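Putative mannose-1-phosphate guanylyl transferase (Thermus thermophilus, PDB 2CU2) probably transfers GMP from GTP to mannose 1-phosphate, giving GDP-mannose and pyrophosphate. Local coordinates at residues D109-D114 with F251-V256; R15-L19 with V256-R260. All coordinates share one frame; numbering follows the deposited sequence.

Contact 1 (D109-D114 with F251-V256); sequences DHYVGD and FPWDDV
His110 and Trp253 lie side by side and point the same way, their ring planes turned 77° from each other. With CG of His110 anti to its carbonyl carbon (chi1 -73°) the imidazole runs alongside the indole, and the turn about CB-CG puts ND1 at the indole edge, by NE1. One water joins the pair, accepting from Trp253 NE1 and lying 2.9 Å from His110 ND1. Over a face of the same imidazole comes the CA of Asp255, a CH-pi contact 4.1 Å from the ring centroid, while the carboxylate of Asp255 leads off to a hydrogen bond with Tyr148.

The backbones carry these side chains as a minimal antiparallel ribbon. Tyr111 N donates an almost straight bond of 2.7 Å to Asp254 O, Asp254 N answers to Tyr111 O, and Gly113 N continues the pairing at Pro252 O, 3.0 Å away. Val112, in the non-hydrogen-bonded pair with Trp253, splits its two methyls: CG1 reaches Phe251 CD1 at 3.9 Å, and CG2 approaches the indole edge. On the other face, Tyr111 CB rests on Val256 CG2 at 3.6 Å. Asp254 OD1 accepts from Val256 N on its anti lone pair, an Asx turn, and is also salt-bridged to Arg264, so one oxygen both shapes the turn and anchors it.

Val112 and Phe251 pack against helix 115-128, Phe251 and Trp253 against strand 134-139, and Tyr111 and Asp254 against helix 261-266, so the ribbon lies between these elements, just beyond strands 102-107 and 244-249 of the main sheet.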
# COMPACT_ATOMS: atom_id res chain seq x y z
N ASP A 109 6.83 -10.00 23.81
CA ASP A 109 6.88 -9.58 22.41
C ASP A 109 7.86 -10.41 21.59
O ASP A 109 8.51 -9.93 20.67
CB ASP A 109 7.24 -8.09 22.37
CG ASP A 109 8.66 -7.87 22.90
OD1 ASP A 109 8.96 -8.41 23.97
OD2 ASP A 109 9.42 -7.12 22.29
N HIS A 110 7.98 -11.70 21.96
CA HIS A 110 8.86 -12.60 21.21
C HIS A 110 8.06 -13.72 20.52
O HIS A 110 6.96 -14.06 20.91
CB HIS A 110 9.87 -13.21 22.18
CG HIS A 110 10.89 -12.17 22.57
ND1 HIS A 110 12.00 -12.45 23.30
CD2 HIS A 110 10.88 -10.80 22.29
CE1 HIS A 110 12.64 -11.28 23.45
NE2 HIS A 110 11.99 -10.27 22.85
N TYR A 111 8.65 -14.27 19.44
CA TYR A 111 8.02 -15.41 18.79
C TYR A 111 8.71 -16.72 19.19
O TYR A 111 9.93 -16.82 19.23
CB TYR A 111 8.11 -15.22 17.28
CG TYR A 111 7.75 -16.49 16.59
CD1 TYR A 111 6.41 -16.82 16.41
CD2 TYR A 111 8.74 -17.38 16.20
CE1 TYR A 111 6.06 -18.02 15.82
CE2 TYR A 111 8.39 -18.60 15.62
CZ TYR A 111 7.06 -18.92 15.44
OH TYR A 111 6.71 -20.12 14.85
N VAL A 112 7.90 -17.72 19.49
CA VAL A 112 8.38 -19.04 19.88
C VAL A 112 7.60 -20.03 19.01
O VAL A 112 6.38 -19.96 18.93
CB VAL A 112 8.10 -19.31 21.37
CG1 VAL A 112 8.42 -20.77 21.71
CG2 VAL A 112 8.94 -18.36 22.23
N GLY A 113 8.32 -20.92 18.34
CA GLY A 113 7.64 -21.86 17.46
C GLY A 113 7.41 -23.26 18.00
O GLY A 113 7.00 -24.14 17.24
N ASP A 114 7.65 -23.47 19.29
CA ASP A 114 7.44 -24.80 19.89
C ASP A 114 7.13 -24.59 21.37
O ASP A 114 8.04 -24.54 22.20
CB ASP A 114 8.71 -25.65 19.74
CG ASP A 114 8.47 -27.12 20.06
OD1 ASP A 114 7.58 -27.42 20.88
OD2 ASP A 114 9.19 -27.97 19.49
N PHE A 251 13.85 -24.49 20.51
CA PHE A 251 12.73 -24.07 19.68
C PHE A 251 13.06 -22.84 18.84
O PHE A 251 13.95 -22.07 19.14
CB PHE A 251 11.56 -23.76 20.62
CG PHE A 251 12.03 -22.88 21.74
CD1 PHE A 251 12.20 -21.52 21.52
CD2 PHE A 251 12.32 -23.43 22.98
CE1 PHE A 251 12.66 -20.71 22.55
CE2 PHE A 251 12.78 -22.61 24.00
CZ PHE A 251 12.95 -21.25 23.80
N PRO A 252 12.32 -22.70 17.72
CA PRO A 252 12.43 -21.52 16.88
C PRO A 252 12.11 -20.26 17.69
O PRO A 252 11.18 -20.21 18.48
CB PRO A 252 11.46 -21.67 15.72
CG PRO A 252 11.16 -23.16 15.63
CD PRO A 252 11.35 -23.63 17.15
N TRP A 253 12.96 -19.23 17.49
CA TRP A 253 12.79 -18.03 18.31
C TRP A 253 13.26 -16.76 17.59
O TRP A 253 14.31 -16.70 16.97
CB TRP A 253 13.59 -18.23 19.60
CG TRP A 253 13.59 -16.98 20.40
CD1 TRP A 253 12.65 -16.60 21.38
CD2 TRP A 253 14.59 -15.93 20.36
NE1 TRP A 253 12.96 -15.42 21.97
CE2 TRP A 253 14.22 -14.96 21.32
CE3 TRP A 253 15.74 -15.74 19.60
CZ2 TRP A 253 15.00 -13.83 21.50
CZ3 TRP A 253 16.53 -14.61 19.79
CH2 TRP A 253 16.15 -13.65 20.74
N ASP A 254 12.40 -15.73 17.66
CA ASP A 254 12.75 -14.43 17.09
C ASP A 254 12.16 -13.30 17.94
O ASP A 254 11.07 -13.41 18.50
CB ASP A 254 12.17 -14.36 15.68
CG ASP A 254 13.03 -13.45 14.81
OD1 ASP A 254 12.98 -12.23 15.04
OD2 ASP A 254 13.72 -13.94 13.93
N ASP A 255 12.92 -12.21 18.08
CA ASP A 255 12.41 -11.11 18.89
C ASP A 255 11.34 -10.30 18.14
O ASP A 255 10.65 -9.46 18.70
CB ASP A 255 13.58 -10.23 19.35
CG ASP A 255 14.02 -9.29 18.24
OD1 ASP A 255 14.52 -8.21 18.58
OD2 ASP A 255 13.92 -9.64 17.07
N VAL A 256 11.25 -10.57 16.82
CA VAL A 256 10.29 -9.85 15.98
C VAL A 256 10.49 -8.33 16.03
O VAL A 256 9.56 -7.56 16.22
CB VAL A 256 8.87 -10.20 16.41
CG1 VAL A 256 7.88 -9.76 15.33
CG2 VAL A 256 8.74 -11.70 16.63
O HOH W 1 11.68 -14.94 24.80

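Contact 2 (R15-L19 with V256-R260); sequences RLWPL and VGNWR. With SO4 (sulfate ion), chain B.
Arg15-Leu19 and Val256-Arg260 meet loop to loop in a buried contact, where the segment following strand 3-8 receives the indole of Trp259 just before helix 261-266. Leu16 covers one face of that indole: its CD2 methyl stands 3.8 Å from the centroid of the five-membered ring of Trp259, only 10° off the normal, a CH-pi contact. The ring edge carries the polar link. Trp259 NE1 donates to Trp17 O at 2.7 Å, with the oxygen near the indole plane although the donor sits above the carbonyl plane. Leu19 CB meets the far end of the ring at Trp259 CH2, 3.8 Å away, and Pro18, behind a cis peptide bond, comes near CZ2. Together the face contact and the edge bond fix both the tilt and the rotation of the ring. Were Trp259 an alanine, Trp17 O would probably lose its donor and a gap would open beside Leu16 and Leu19.

Arg15 works differently. A bend at chi3 (-63°) turns its guanidinium so that NE donates to sulfate O4 at 2.9 Å, and the backbone N of Arg15 grips the same oxygen at 3.1 Å. Gly257 O lies over a face of the guanidinium without bonding to it. Waters join Arg15 NH1 to Asn258 ND2, and Arg15 O to Trp259 N.

Beyond the two segments, Trp259 packs on Val307, Ala309 and Leu316, and Trp17 on Ala299 of the second subunit. Arg327 and the backbone N of Glu14 also hold the sulfate, an ion probably taken from the crystallisation liquor. Arg15 belongs to the glycine-rich loop after the first strand that is the signature of sugar nucleotidyltransferases, and the sulfate probably marks a place for a nucleotide phosphate.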
# COMPACT_ATOMS: atom_id res chain seq x y z
N ARG A 15 9.26 0.22 14.63
CA ARG A 15 9.76 -0.42 13.43
C ARG A 15 8.67 -1.25 12.78
O ARG A 15 8.81 -1.69 11.64
CB ARG A 15 10.99 -1.29 13.75
CG ARG A 15 12.26 -0.47 14.00
CD ARG A 15 13.36 -1.33 14.60
NE ARG A 15 12.96 -1.85 15.91
CZ ARG A 15 13.64 -2.74 16.62
NH1 ARG A 15 14.79 -3.24 16.16
NH2 ARG A 15 13.17 -3.15 17.79
N LEU A 16 7.57 -1.47 13.50
CA LEU A 16 6.46 -2.24 12.94
C LEU A 16 5.29 -1.36 12.48
O LEU A 16 4.16 -1.82 12.37
CB LEU A 16 5.97 -3.32 13.91
CG LEU A 16 6.96 -4.49 14.09
CD1 LEU A 16 6.39 -5.51 15.06
CD2 LEU A 16 7.24 -5.13 12.74
N TRP A 17 5.58 -0.10 12.19
CA TRP A 17 4.56 0.82 11.68
C TRP A 17 4.25 0.27 10.28
O TRP A 17 5.15 -0.26 9.62
CB TRP A 17 5.16 2.23 11.57
CG TRP A 17 4.20 3.26 11.03
CD1 TRP A 17 3.38 4.09 11.75
CD2 TRP A 17 3.93 3.54 9.65
NE1 TRP A 17 2.61 4.86 10.91
CE2 TRP A 17 2.93 4.54 9.61
CE3 TRP A 17 4.42 3.03 8.44
CZ2 TRP A 17 2.41 5.05 8.41
CZ3 TRP A 17 3.91 3.53 7.25
CH2 TRP A 17 2.92 4.53 7.24
N PRO A 18 3.00 0.39 9.80
CA PRO A 18 1.80 1.00 10.38
C PRO A 18 0.98 0.11 11.30
O PRO A 18 -0.06 0.54 11.81
CB PRO A 18 1.00 1.36 9.14
CG PRO A 18 1.22 0.14 8.30
CD PRO A 18 2.72 -0.09 8.44
N LEU A 19 1.42 -1.13 11.52
CA LEU A 19 0.67 -2.04 12.38
C LEU A 19 0.64 -1.56 13.82
O LEU A 19 -0.40 -1.63 14.48
CB LEU A 19 1.24 -3.45 12.31
CG LEU A 19 0.47 -4.50 13.12
CD1 LEU A 19 -0.94 -4.64 12.56
CD2 LEU A 19 1.20 -5.83 13.07
N VAL A 256 11.25 -10.57 16.82
CA VAL A 256 10.29 -9.85 15.98
C VAL A 256 10.49 -8.33 16.03
O VAL A 256 9.56 -7.56 16.22
CB VAL A 256 8.87 -10.20 16.41
CG1 VAL A 256 7.88 -9.76 15.33
CG2 VAL A 256 8.74 -11.70 16.63
N GLY A 257 11.76 -7.90 15.89
CA GLY A 257 12.08 -6.49 16.05
C GLY A 257 11.63 -5.64 14.86
O GLY A 257 11.29 -4.47 14.98
N ASN A 258 11.62 -6.21 13.65
CA ASN A 258 11.18 -5.46 12.48
C ASN A 258 10.43 -6.35 11.48
O ASN A 258 10.30 -7.55 11.65
CB ASN A 258 12.42 -4.86 11.81
CG ASN A 258 13.31 -5.96 11.31
OD1 ASN A 258 12.87 -6.90 10.64
ND2 ASN A 258 14.60 -5.85 11.65
N TRP A 259 9.88 -5.69 10.44
CA TRP A 259 9.04 -6.41 9.49
C TRP A 259 9.74 -7.62 8.87
O TRP A 259 9.12 -8.61 8.50
CB TRP A 259 8.62 -5.43 8.38
CG TRP A 259 7.50 -4.58 8.84
CD1 TRP A 259 7.55 -3.19 9.09
CD2 TRP A 259 6.14 -5.00 9.08
NE1 TRP A 259 6.34 -2.69 9.46
CE2 TRP A 259 5.41 -3.84 9.47
CE3 TRP A 259 5.49 -6.23 9.02
CZ2 TRP A 259 4.06 -3.94 9.76
CZ3 TRP A 259 4.14 -6.32 9.31
CH2 TRP A 259 3.42 -5.17 9.69
N ARG A 260 11.07 -7.50 8.72
CA ARG A 260 11.81 -8.61 8.12
C ARG A 260 11.73 -9.88 8.97
O ARG A 260 11.92 -10.99 8.51
CB ARG A 260 13.27 -8.18 7.96
CG ARG A 260 13.90 -8.72 6.67
CD ARG A 260 15.03 -9.72 6.95
NE ARG A 260 15.03 -10.78 5.94
CZ ARG A 260 16.02 -10.76 5.03
NH1 ARG A 260 16.95 -9.82 5.08
NH2 ARG A 260 16.07 -11.70 4.09
S SO4 B . 11.34 0.17 18.35
O1 SO4 B . 12.22 1.24 17.81
O2 SO4 B . 10.25 0.79 19.16
O3 SO4 B . 12.14 -0.74 19.22
O4 SO4 B . 10.75 -0.60 17.23
O HOH W 2 16.06 -3.60 13.46
O HOH W 3 10.48 -2.88 9.92
O HOH W 4 10.17 -2.88 17.12

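Overall arrangement
From the N terminus, strand 3-8 leads into 15-19, the first half of contact 2, which waits for its partner until 256-260. Within that long loop the chain passes through strand 102-107 to 109-114 and returns along strand 244-249 to 251-256, closing contact 1. The smaller loop is therefore enclosed by the larger, and the two do not cross. Val256 belongs to both, handing the chain from the two-stranded ribbon to the loop that approaches helix 261-266; the centres of contact 1 and contact 2 lie about 15 Å apart. Both contacts fall within the nucleotidyltransferase range, and at contact 2 both segments also pack on the C-terminal strands 306-311 and 314-319.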